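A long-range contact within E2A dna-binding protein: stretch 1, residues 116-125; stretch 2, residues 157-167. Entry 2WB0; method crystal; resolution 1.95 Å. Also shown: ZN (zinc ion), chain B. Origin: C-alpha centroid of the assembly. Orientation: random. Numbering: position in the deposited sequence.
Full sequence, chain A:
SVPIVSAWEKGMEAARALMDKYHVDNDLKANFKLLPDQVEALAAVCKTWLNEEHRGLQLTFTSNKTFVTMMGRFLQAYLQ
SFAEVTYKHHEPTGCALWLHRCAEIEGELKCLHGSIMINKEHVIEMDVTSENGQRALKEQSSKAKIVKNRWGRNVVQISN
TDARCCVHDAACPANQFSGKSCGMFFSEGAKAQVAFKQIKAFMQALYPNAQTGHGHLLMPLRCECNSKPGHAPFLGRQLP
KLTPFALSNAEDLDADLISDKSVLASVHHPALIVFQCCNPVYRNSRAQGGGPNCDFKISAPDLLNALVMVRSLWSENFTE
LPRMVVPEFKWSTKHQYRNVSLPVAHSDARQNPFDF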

# COMPACT_ATOMS: atom_id res chain seq x y z
N ILE A 116 -15.17 11.84 7.98
CA ILE A 116 -14.54 11.69 9.21
C ILE A 116 -14.91 10.35 9.86
O ILE A 116 -16.06 9.88 9.71
N MET A 117 -13.95 9.76 10.58
CA MET A 117 -14.14 8.52 11.32
C MET A 117 -14.67 8.75 12.74
O MET A 117 -14.20 9.63 13.43
N ILE A 118 -15.63 7.90 13.13
CA ILE A 118 -16.33 8.05 14.39
C ILE A 118 -15.57 7.43 15.54
O ILE A 118 -15.04 6.33 15.40
N ASN A 119 -15.55 8.07 16.71
CA ASN A 119 -14.88 7.48 17.86
C ASN A 119 -15.65 6.28 18.40
O ASN A 119 -16.83 6.32 18.41
N LYS A 120 -14.96 5.24 18.85
CA LYS A 120 -15.54 3.98 19.37
C LYS A 120 -14.67 3.54 20.55
O LYS A 120 -13.45 3.76 20.55
N GLU A 121 -15.28 2.84 21.50
CA GLU A 121 -14.47 2.09 22.45
C GLU A 121 -14.20 0.67 21.90
O GLU A 121 -15.10 0.03 21.35
N HIS A 122 -12.97 0.19 21.99
CA HIS A 122 -12.64 -1.12 21.46
C HIS A 122 -11.97 -1.94 22.57
O HIS A 122 -10.86 -1.62 22.96
N VAL A 123 -12.66 -2.98 23.07
CA VAL A 123 -12.10 -3.82 24.16
C VAL A 123 -11.50 -5.09 23.57
O VAL A 123 -12.20 -5.84 22.88
N ILE A 124 -10.20 -5.29 23.79
CA ILE A 124 -9.46 -6.46 23.25
C ILE A 124 -9.05 -7.41 24.40
O ILE A 124 -9.01 -6.98 25.57
N GLU A 125 -8.79 -8.68 24.08
CA GLU A 125 -8.26 -9.67 25.05
C GLU A 125 -7.20 -10.61 24.47
O GLU A 125 -7.48 -11.77 24.14
N GLN A 157 -7.74 -8.46 29.23
CA GLN A 157 -8.64 -7.42 28.71
C GLN A 157 -7.98 -6.01 28.60
O GLN A 157 -7.60 -5.42 29.61
N ILE A 158 -7.86 -5.50 27.36
CA ILE A 158 -7.33 -4.16 27.02
C ILE A 158 -8.49 -3.21 26.59
O ILE A 158 -9.35 -3.62 25.80
N SER A 159 -8.51 -1.97 27.09
CA SER A 159 -9.56 -1.01 26.71
C SER A 159 -9.01 0.09 25.80
O SER A 159 -8.26 0.97 26.24
N ASN A 160 -9.36 0.04 24.52
CA ASN A 160 -8.93 1.11 23.63
C ASN A 160 -10.10 2.08 23.51
O ASN A 160 -11.02 1.82 22.71
N THR A 161 -10.06 3.20 24.24
CA THR A 161 -11.18 4.16 24.21
C THR A 161 -11.04 5.22 23.10
O THR A 161 -11.83 6.15 22.99
N ASP A 162 -10.00 5.07 22.30
CA ASP A 162 -9.73 6.02 21.25
C ASP A 162 -9.75 5.36 19.85
O ASP A 162 -9.03 5.82 18.94
N ALA A 163 -10.55 4.30 19.67
CA ALA A 163 -10.69 3.67 18.34
C ALA A 163 -11.55 4.51 17.38
O ALA A 163 -12.25 5.45 17.81
N ARG A 164 -11.41 4.25 16.07
CA ARG A 164 -12.06 5.06 15.04
C ARG A 164 -12.55 4.06 14.04
O ARG A 164 -11.78 3.17 13.63
N CYS A 165 -13.78 4.24 13.60
CA CYS A 165 -14.39 3.42 12.55
C CYS A 165 -14.88 4.27 11.34
O CYS A 165 -15.09 5.50 11.44
N CYS A 166 -15.05 3.61 10.19
CA CYS A 166 -15.69 4.22 9.01
C CYS A 166 -17.10 4.67 9.46
O CYS A 166 -17.70 3.97 10.27
N VAL A 167 -17.64 5.82 9.01
CA VAL A 167 -18.98 6.21 9.57
C VAL A 167 -20.07 5.17 9.29
O VAL A 167 -21.03 5.01 10.08

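The strongest side-chain polar group centres on Asp 162. Arg 164 (chi1 m, chi2 m, chi3 t) curls back within its own stretch, and its NH1 forms a salt bridge with Asp 162 OD1 at a very short 2.5 Å. Asn 119, chi1 m, reaches across from the other stretch. Its ND2 gives Asp 162 OD1 a weak hydrogen bond of 3.4 Å. Asn 119 ND2 also lies over one face of the Arg 164 guanidinium, 2.8 Å from Arg 164 NH1. Both atoms are donors, so this pair is not a hydrogen bond; each donates to Asp 162 OD1 instead, the Asn 119 bond being weak.

At the far end, Gln 157 NE2 donates to Glu 125 OE2 over 2.4 Å, which is very short. Glu 125 (chi1 m, chi2 t) starts sideways, but its end comes nearer to the other stretch. Gln 157 is extended, with chi1 and chi2 both t.

Between these two polar groups runs an antiparallel backbone ladder. Ile 118 N to Cys 165 O is 3.0 Å, and His 122 N to Asn 160 O is 2.6 Å. A beta bulge between Lys 120 and His 122 shifts the register by one residue. Glu 121 and Thr 161 there point sideways.

Two waters link the stretches near Met 117. Water 1 donates to Ile 116 O and accepts from Val 167 N, both at 2.8 Å. Water 2 lies 2.8 Å from Met 117 O and accepts a weak hydrogen bond of 3.3 Å from Arg 164 NE.

Ile 118, Lys 120, His 122 and Ile 124 share one sheet face with Cys 165, Ala 163, Asn 160 and Ile 158. Ile 118 (m, m) packs its CB 3.9 Å from Cys 165 SG and its CG1 3.8 Å from Val 167 CG2. Cys 165 is p, and Lys 120 NZ approaches its SG at 3.4 Å. His 122, chi1 t, sets its CB 3.7 Å from Ala 163 CB, while the end of its side chain leads away. Ile 124 and Ile 158, both m, t, meet CB to CB at 4.2 Å. Ile 124 CD1 also reaches Asn 160 ND2 at 3.3 Å.

Buried Met 117 (m, t, p) points toward the other stretch. Its CB is 3.1 Å from Cys 165 O, and its CE is 3.5 Å from Arg 164 O. Cys 166, chi1 t, points away and binds the zinc ion through SG at 2.4 Å; three ligand atoms come from elsewhere in the structure.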

# COMPACT_ATOMS: atom_id res chain seq x y z
CB ILE A 116 -14.74 12.92 10.17
CG1 ILE A 116 -15.68 12.67 11.24
CG2 ILE A 116 -14.68 14.35 9.66
CD1 ILE A 116 -14.79 12.43 12.26
CB MET A 117 -12.84 7.65 11.35
CG MET A 117 -12.39 7.25 9.88
SD MET A 117 -10.78 6.34 9.92
CE MET A 117 -11.35 4.71 10.49
CB ILE A 118 -17.73 7.43 14.26
CG1 ILE A 118 -18.50 8.07 13.09
CG2 ILE A 118 -18.51 7.48 15.64
CD1 ILE A 118 -18.78 9.52 13.32
CB ASN A 119 -14.73 8.52 18.99
CG ASN A 119 -13.44 9.32 18.88
OD1 ASN A 119 -13.40 10.38 18.24
ND2 ASN A 119 -12.35 8.79 19.49
CB LYS A 120 -15.37 2.83 18.38
CG LYS A 120 -16.38 2.69 17.29
CD LYS A 120 -17.32 1.52 17.57
CE LYS A 120 -18.67 1.69 16.89
NZ LYS A 120 -18.60 1.22 15.46
CB GLU A 121 -15.12 2.10 23.82
CG GLU A 121 -14.80 0.87 24.66
CD GLU A 121 -14.92 1.15 26.15
OE1 GLU A 121 -15.61 2.15 26.55
OE2 GLU A 121 -14.26 0.38 26.91
CB HIS A 122 -11.69 -0.98 20.30
CG HIS A 122 -11.35 -2.27 19.63
ND1 HIS A 122 -10.12 -2.50 19.05
CD2 HIS A 122 -12.05 -3.42 19.49
CE1 HIS A 122 -10.11 -3.70 18.50
NE2 HIS A 122 -11.26 -4.30 18.78
CB VAL A 123 -13.13 -4.13 25.30
CG1 VAL A 123 -13.70 -2.84 25.90
CG2 VAL A 123 -14.23 -5.01 24.80
CB ILE A 124 -8.17 -6.03 22.46
CG1 ILE A 124 -8.49 -4.97 21.38
CG2 ILE A 124 -7.49 -7.27 21.79
CD1 ILE A 124 -7.26 -4.40 20.64
CB GLU A 125 -9.40 -10.47 25.68
CG GLU A 125 -10.22 -9.65 26.69
CD GLU A 125 -11.65 -10.12 26.86
OE1 GLU A 125 -12.07 -11.08 26.17
OE2 GLU A 125 -12.34 -9.52 27.70
CB GLN A 157 -9.94 -7.38 29.53
CG GLN A 157 -11.02 -6.47 28.98
CD GLN A 157 -12.41 -6.71 29.60
OE1 GLN A 157 -12.98 -5.82 30.24
NE2 GLN A 157 -12.96 -7.90 29.37
CB ILE A 158 -6.28 -4.28 25.84
CG1 ILE A 158 -5.31 -5.44 26.07
CG2 ILE A 158 -5.51 -2.97 25.62
CD1 ILE A 158 -4.59 -5.95 24.77
CB SER A 159 -10.22 -0.36 27.94
OG SER A 159 -11.07 -1.26 28.63
CB ASN A 160 -8.56 0.57 22.22
CG ASN A 160 -7.24 -0.17 22.19
OD1 ASN A 160 -6.32 0.13 22.92
ND2 ASN A 160 -7.14 -1.13 21.28
CB THR A 161 -11.34 4.90 25.57
OG1 THR A 161 -10.15 5.65 25.82
CG2 THR A 161 -11.58 3.90 26.68
CB ASP A 162 -8.37 6.67 21.53
CG ASP A 162 -8.06 7.80 20.60
OD1 ASP A 162 -9.00 8.58 20.22
OD2 ASP A 162 -6.86 7.91 20.22
CB ALA A 163 -11.27 2.25 18.48
CB ARG A 164 -11.03 5.96 14.30
CG ARG A 164 -10.28 6.82 15.30
CD ARG A 164 -11.20 8.05 15.65
NE ARG A 164 -10.33 9.16 16.06
CZ ARG A 164 -9.79 9.18 17.25
NH1 ARG A 164 -10.09 8.18 18.03
NH2 ARG A 164 -8.99 10.17 17.68
CB CYS A 165 -15.56 2.61 13.17
SG CYS A 165 -17.04 3.62 13.60
CB CYS A 166 -15.82 3.14 7.96
SG CYS A 166 -16.85 3.65 6.57
CB VAL A 167 -19.39 7.63 9.11
CG1 VAL A 167 -19.60 7.67 7.59
CG2 VAL A 167 -20.61 8.06 9.88
ZN ZN B . -15.24 4.54 5.11
O HOH W 1 -16.22 7.84 7.79
O HOH W 2 -11.73 10.95 13.68